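Local coordinates for protein pectate lyase (Paenibacillus sp. 0602, PDB 5GT5) that cleaves polygalacturonate by elimination, and probably partly methylated pectins too, most likely within the chain and with calcium as cofactor, at residues N258-D272 / G283-A297. The protein carries 1 engineered substitution. Numbering follows the deposited sequence.
Sequences NANLSITLHHNVYKD and GNAHAYNIIMDATDA
Strands 262-266 and 284-288 run parallel, their axes 4.6 Å apart, from Asn284 N bonding Leu261 O to Tyr288 N bonding Leu265 O; past a shared bend, 269-271 pairs the same way with 291-293. At the last pair before the bend, the His266 and Tyr288 rings lie nearly parallel (6°) but slid apart, so that His266 CB sits over the centre of the tyrosine ring, a CH-pi contact 3.4 Å from its centroid, while Tyr288 OH rests over the imidazole and is hydrogen-bonded to Thr10 OG1. In both residues CG is wedged between the backbone N and the carbonyl carbon (chi1 78° and 69°), which lays the two side chains alongside each other. A phenylalanine in place of Tyr288 would probably leave the His266 face less covered and Thr10 OG1 without its hydroxyl partner. One residue on, Asn289 CB covers a face of the His267 ring, whose ND1 shares a nearly straight 2.8 Å hydrogen bond with His266 ND1 and whose NE2 bonds Asp414. Side chains at matching positions of successive coils lying one over the next are characteristic of the right-handed parallel beta-helix of polysaccharide lyase family 1. On the face opposite His266 and Tyr288, Ile263 CG2 meets Ala285 CB at 3.6 Å; from the turn, Ile290 CD1 reaches Tyr270 CE2 at 3.9 Å. Just past the strand, Asp272 OD1 accepts Ala297 N from above its carboxylate plane (3.1 Å), and Lys271 NZ, from the strand's last residue, bridges weakly to Asp272 OD2 and Asp296 OD2.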
# COMPACT_ATOMS: atom_id res chain seq x y z
N ASN A 258 0.22 -4.28 -14.77
CA ASN A 258 0.02 -2.90 -15.22
C ASN A 258 -1.33 -2.38 -14.74
O ASN A 258 -1.50 -1.15 -14.57
CB ASN A 258 0.08 -2.81 -16.74
CG ASN A 258 1.47 -3.09 -17.30
OD1 ASN A 258 2.46 -2.96 -16.61
ND2 ASN A 258 1.54 -3.40 -18.60
N ALA A 259 -2.28 -3.28 -14.50
CA ALA A 259 -3.60 -2.83 -14.06
C ALA A 259 -3.52 -2.17 -12.70
O ALA A 259 -4.40 -1.36 -12.34
CB ALA A 259 -4.57 -4.01 -14.00
N ASN A 260 -2.45 -2.45 -11.96
CA ASN A 260 -2.29 -1.89 -10.62
C ASN A 260 -1.58 -0.55 -10.55
O ASN A 260 -1.51 0.06 -9.47
CB ASN A 260 -1.56 -2.89 -9.73
CG ASN A 260 -2.27 -4.22 -9.66
OD1 ASN A 260 -1.70 -5.24 -10.03
ND2 ASN A 260 -3.54 -4.20 -9.27
N LEU A 261 -1.03 -0.12 -11.68
CA LEU A 261 -0.33 1.16 -11.70
C LEU A 261 -1.27 2.30 -11.41
O LEU A 261 -2.35 2.37 -12.01
CB LEU A 261 0.36 1.37 -13.04
CG LEU A 261 1.41 0.35 -13.44
CD1 LEU A 261 1.59 0.33 -14.96
CD2 LEU A 261 2.75 0.59 -12.73
N SER A 262 -0.87 3.19 -10.51
CA SER A 262 -1.62 4.42 -10.31
C SER A 262 -0.64 5.56 -10.08
O SER A 262 0.40 5.43 -9.39
CB SER A 262 -2.65 4.32 -9.18
OG SER A 262 -2.04 4.11 -7.90
N ILE A 263 -0.96 6.69 -10.73
CA ILE A 263 -0.12 7.87 -10.64
C ILE A 263 -0.93 9.16 -10.79
O ILE A 263 -1.85 9.24 -11.61
CB ILE A 263 1.03 7.80 -11.67
CG1 ILE A 263 2.02 8.93 -11.44
CG2 ILE A 263 0.54 7.84 -13.13
CD1 ILE A 263 3.37 8.70 -12.16
N THR A 264 -0.60 10.15 -9.97
CA THR A 264 -1.12 11.50 -10.07
C THR A 264 0.01 12.43 -10.40
O THR A 264 1.06 12.40 -9.73
CB THR A 264 -1.73 11.96 -8.72
OG1 THR A 264 -2.70 11.01 -8.30
CG2 THR A 264 -2.35 13.35 -8.83
N LEU A 265 -0.19 13.28 -11.41
CA LEU A 265 0.75 14.37 -11.76
C LEU A 265 0.03 15.70 -11.57
O LEU A 265 -1.07 15.88 -12.10
CB LEU A 265 1.15 14.27 -13.24
CG LEU A 265 1.64 12.90 -13.72
CD1 LEU A 265 1.88 12.93 -15.22
CD2 LEU A 265 2.91 12.48 -12.98
N HIS A 266 0.60 16.66 -10.84
CA HIS A 266 -0.08 17.94 -10.72
C HIS A 266 0.85 19.08 -10.40
O HIS A 266 1.87 18.90 -9.70
CB HIS A 266 -1.29 17.89 -9.76
CG HIS A 266 -0.95 17.92 -8.32
ND1 HIS A 266 -0.80 19.11 -7.62
CD2 HIS A 266 -0.78 16.93 -7.41
CE1 HIS A 266 -0.52 18.84 -6.37
NE2 HIS A 266 -0.50 17.51 -6.21
N HIS A 267 0.51 20.27 -10.93
CA HIS A 267 1.35 21.46 -10.73
C HIS A 267 2.80 21.20 -11.16
O HIS A 267 3.76 21.66 -10.55
CB HIS A 267 1.24 21.99 -9.27
CG HIS A 267 -0.12 22.53 -8.96
ND1 HIS A 267 -1.16 21.73 -8.51
CD2 HIS A 267 -0.66 23.77 -9.11
CE1 HIS A 267 -2.26 22.45 -8.41
NE2 HIS A 267 -1.97 23.70 -8.74
N ASN A 268 2.93 20.44 -12.26
CA ASN A 268 4.24 20.20 -12.87
C ASN A 268 4.36 20.96 -14.16
O ASN A 268 3.36 21.17 -14.86
CB ASN A 268 4.47 18.73 -13.21
CG ASN A 268 4.46 17.83 -12.01
OD1 ASN A 268 4.79 18.25 -10.87
ND2 ASN A 268 4.08 16.57 -12.23
N VAL A 269 5.59 21.36 -14.48
CA VAL A 269 5.89 21.96 -15.79
C VAL A 269 6.76 21.01 -16.59
O VAL A 269 7.82 20.58 -16.12
CB VAL A 269 6.63 23.31 -15.64
CG1 VAL A 269 7.04 23.90 -17.01
CG2 VAL A 269 5.77 24.30 -14.87
N TYR A 270 6.29 20.65 -17.79
CA TYR A 270 7.03 19.80 -18.73
C TYR A 270 7.46 20.69 -19.88
O TYR A 270 6.66 20.95 -20.79
CB TYR A 270 6.15 18.64 -19.24
CG TYR A 270 5.75 17.69 -18.12
CD1 TYR A 270 6.59 16.65 -17.74
CD2 TYR A 270 4.54 17.86 -17.44
CE1 TYR A 270 6.26 15.81 -16.67
CE2 TYR A 270 4.18 17.00 -16.40
CZ TYR A 270 5.05 15.99 -16.01
OH TYR A 270 4.69 15.16 -14.98
N LYS A 271 8.69 21.22 -19.80
CA LYS A 271 9.18 22.16 -20.78
C LYS A 271 10.08 21.46 -21.77
O LYS A 271 11.14 20.94 -21.40
CB LYS A 271 9.93 23.29 -20.08
CG LYS A 271 10.38 24.37 -21.06
CD LYS A 271 11.16 25.50 -20.35
CE LYS A 271 11.71 26.52 -21.36
NZ LYS A 271 13.09 26.21 -21.85
N ASP A 272 9.64 21.43 -23.03
CA ASP A 272 10.40 20.80 -24.10
C ASP A 272 10.67 19.34 -23.79
O ASP A 272 11.79 18.84 -23.96
CB ASP A 272 11.68 21.60 -24.38
CG ASP A 272 11.38 23.03 -24.77
OD1 ASP A 272 10.49 23.22 -25.64
OD2 ASP A 272 12.01 23.95 -24.19
N GLY A 283 -3.17 0.76 -16.24
CA GLY A 283 -3.61 1.28 -14.95
C GLY A 283 -4.42 2.56 -15.00
O GLY A 283 -5.28 2.71 -15.86
N ASN A 284 -4.15 3.46 -14.06
CA ASN A 284 -4.85 4.72 -13.91
C ASN A 284 -3.87 5.85 -13.73
O ASN A 284 -2.99 5.79 -12.88
CB ASN A 284 -5.77 4.71 -12.68
CG ASN A 284 -6.91 3.75 -12.83
OD1 ASN A 284 -7.79 3.92 -13.66
ND2 ASN A 284 -6.93 2.73 -11.97
N ALA A 285 -4.02 6.90 -14.53
CA ALA A 285 -3.20 8.09 -14.39
C ALA A 285 -4.06 9.34 -14.42
O ALA A 285 -4.90 9.46 -15.31
CB ALA A 285 -2.16 8.18 -15.48
N HIS A 286 -3.82 10.26 -13.49
CA HIS A 286 -4.55 11.52 -13.40
C HIS A 286 -3.55 12.66 -13.39
O HIS A 286 -2.69 12.73 -12.49
CB HIS A 286 -5.40 11.50 -12.11
CG HIS A 286 -6.15 12.77 -11.85
ND1 HIS A 286 -6.33 13.27 -10.57
CD2 HIS A 286 -6.83 13.60 -12.68
CE1 HIS A 286 -7.04 14.38 -10.64
NE2 HIS A 286 -7.34 14.61 -11.90
N ALA A 287 -3.66 13.54 -14.38
CA ALA A 287 -2.88 14.77 -14.42
C ALA A 287 -3.83 15.95 -14.30
O ALA A 287 -4.82 16.06 -15.04
CB ALA A 287 -2.08 14.86 -15.69
N TYR A 288 -3.55 16.82 -13.35
CA TYR A 288 -4.31 18.07 -13.24
C TYR A 288 -3.39 19.25 -13.03
O TYR A 288 -2.34 19.14 -12.40
CB TYR A 288 -5.39 17.99 -12.16
CG TYR A 288 -4.96 17.94 -10.69
CD1 TYR A 288 -4.70 16.71 -10.06
CD2 TYR A 288 -4.87 19.11 -9.91
CE1 TYR A 288 -4.39 16.66 -8.71
CE2 TYR A 288 -4.54 19.06 -8.54
CZ TYR A 288 -4.28 17.83 -7.97
OH TYR A 288 -3.96 17.76 -6.64
N ASN A 289 -3.76 20.40 -13.60
CA ASN A 289 -2.96 21.61 -13.45
C ASN A 289 -1.51 21.36 -13.80
O ASN A 289 -0.60 21.76 -13.07
CB ASN A 289 -3.04 22.17 -12.01
CG ASN A 289 -4.42 22.75 -11.65
OD1 ASN A 289 -4.75 22.81 -10.46
ND2 ASN A 289 -5.20 23.21 -12.63
N ILE A 290 -1.28 20.69 -14.94
CA ILE A 290 0.09 20.57 -15.47
C ILE A 290 0.24 21.43 -16.71
O ILE A 290 -0.77 21.85 -17.29
CB ILE A 290 0.52 19.10 -15.75
CG1 ILE A 290 -0.29 18.45 -16.89
CG2 ILE A 290 0.44 18.27 -14.44
CD1 ILE A 290 0.38 17.18 -17.45
N ILE A 291 1.48 21.69 -17.09
CA ILE A 291 1.81 22.44 -18.31
C ILE A 291 2.69 21.57 -19.18
O ILE A 291 3.70 21.04 -18.69
CB ILE A 291 2.56 23.73 -17.99
CG1 ILE A 291 1.67 24.64 -17.14
CG2 ILE A 291 2.98 24.45 -19.27
CD1 ILE A 291 2.37 25.90 -16.70
N MET A 292 2.30 21.37 -20.45
CA MET A 292 3.20 20.75 -21.42
C MET A 292 3.51 21.86 -22.41
O MET A 292 2.66 22.21 -23.21
CB MET A 292 2.51 19.61 -22.19
CG MET A 292 1.85 18.53 -21.32
SD MET A 292 1.01 17.37 -22.45
CE MET A 292 -0.09 16.53 -21.32
N ASP A 293 4.70 22.43 -22.33
CA ASP A 293 5.10 23.56 -23.17
C ASP A 293 6.29 23.14 -23.99
O ASP A 293 7.44 23.13 -23.49
CB ASP A 293 5.44 24.77 -22.31
CG ASP A 293 5.73 25.99 -23.11
OD1 ASP A 293 6.05 25.88 -24.30
OD2 ASP A 293 5.64 27.09 -22.55
N ALA A 294 6.05 22.82 -25.26
CA ALA A 294 7.08 22.31 -26.17
C ALA A 294 7.47 23.39 -27.20
O ALA A 294 7.90 23.06 -28.30
CB ALA A 294 6.58 21.02 -26.90
N THR A 295 7.35 24.66 -26.82
CA THR A 295 7.65 25.78 -27.72
C THR A 295 9.01 25.67 -28.41
O THR A 295 9.12 25.81 -29.63
CB THR A 295 7.60 27.12 -26.96
OG1 THR A 295 6.27 27.36 -26.49
CG2 THR A 295 8.05 28.30 -27.87
N ASP A 296 10.05 25.41 -27.62
CA ASP A 296 11.39 25.35 -28.18
C ASP A 296 11.61 24.12 -29.04
O ASP A 296 12.31 24.16 -30.06
CB ASP A 296 12.42 25.45 -27.08
CG ASP A 296 12.15 26.58 -26.13
OD1 ASP A 296 12.10 27.73 -26.59
OD2 ASP A 296 11.96 26.33 -24.91
N ALA A 297 11.01 23.01 -28.66
CA ALA A 297 11.10 21.83 -29.51
C ALA A 297 10.43 22.06 -30.87
O ALA A 297 10.96 21.66 -31.92
CB ALA A 297 10.49 20.63 -28.81
O HOH W 1 -4.61 1.23 -10.94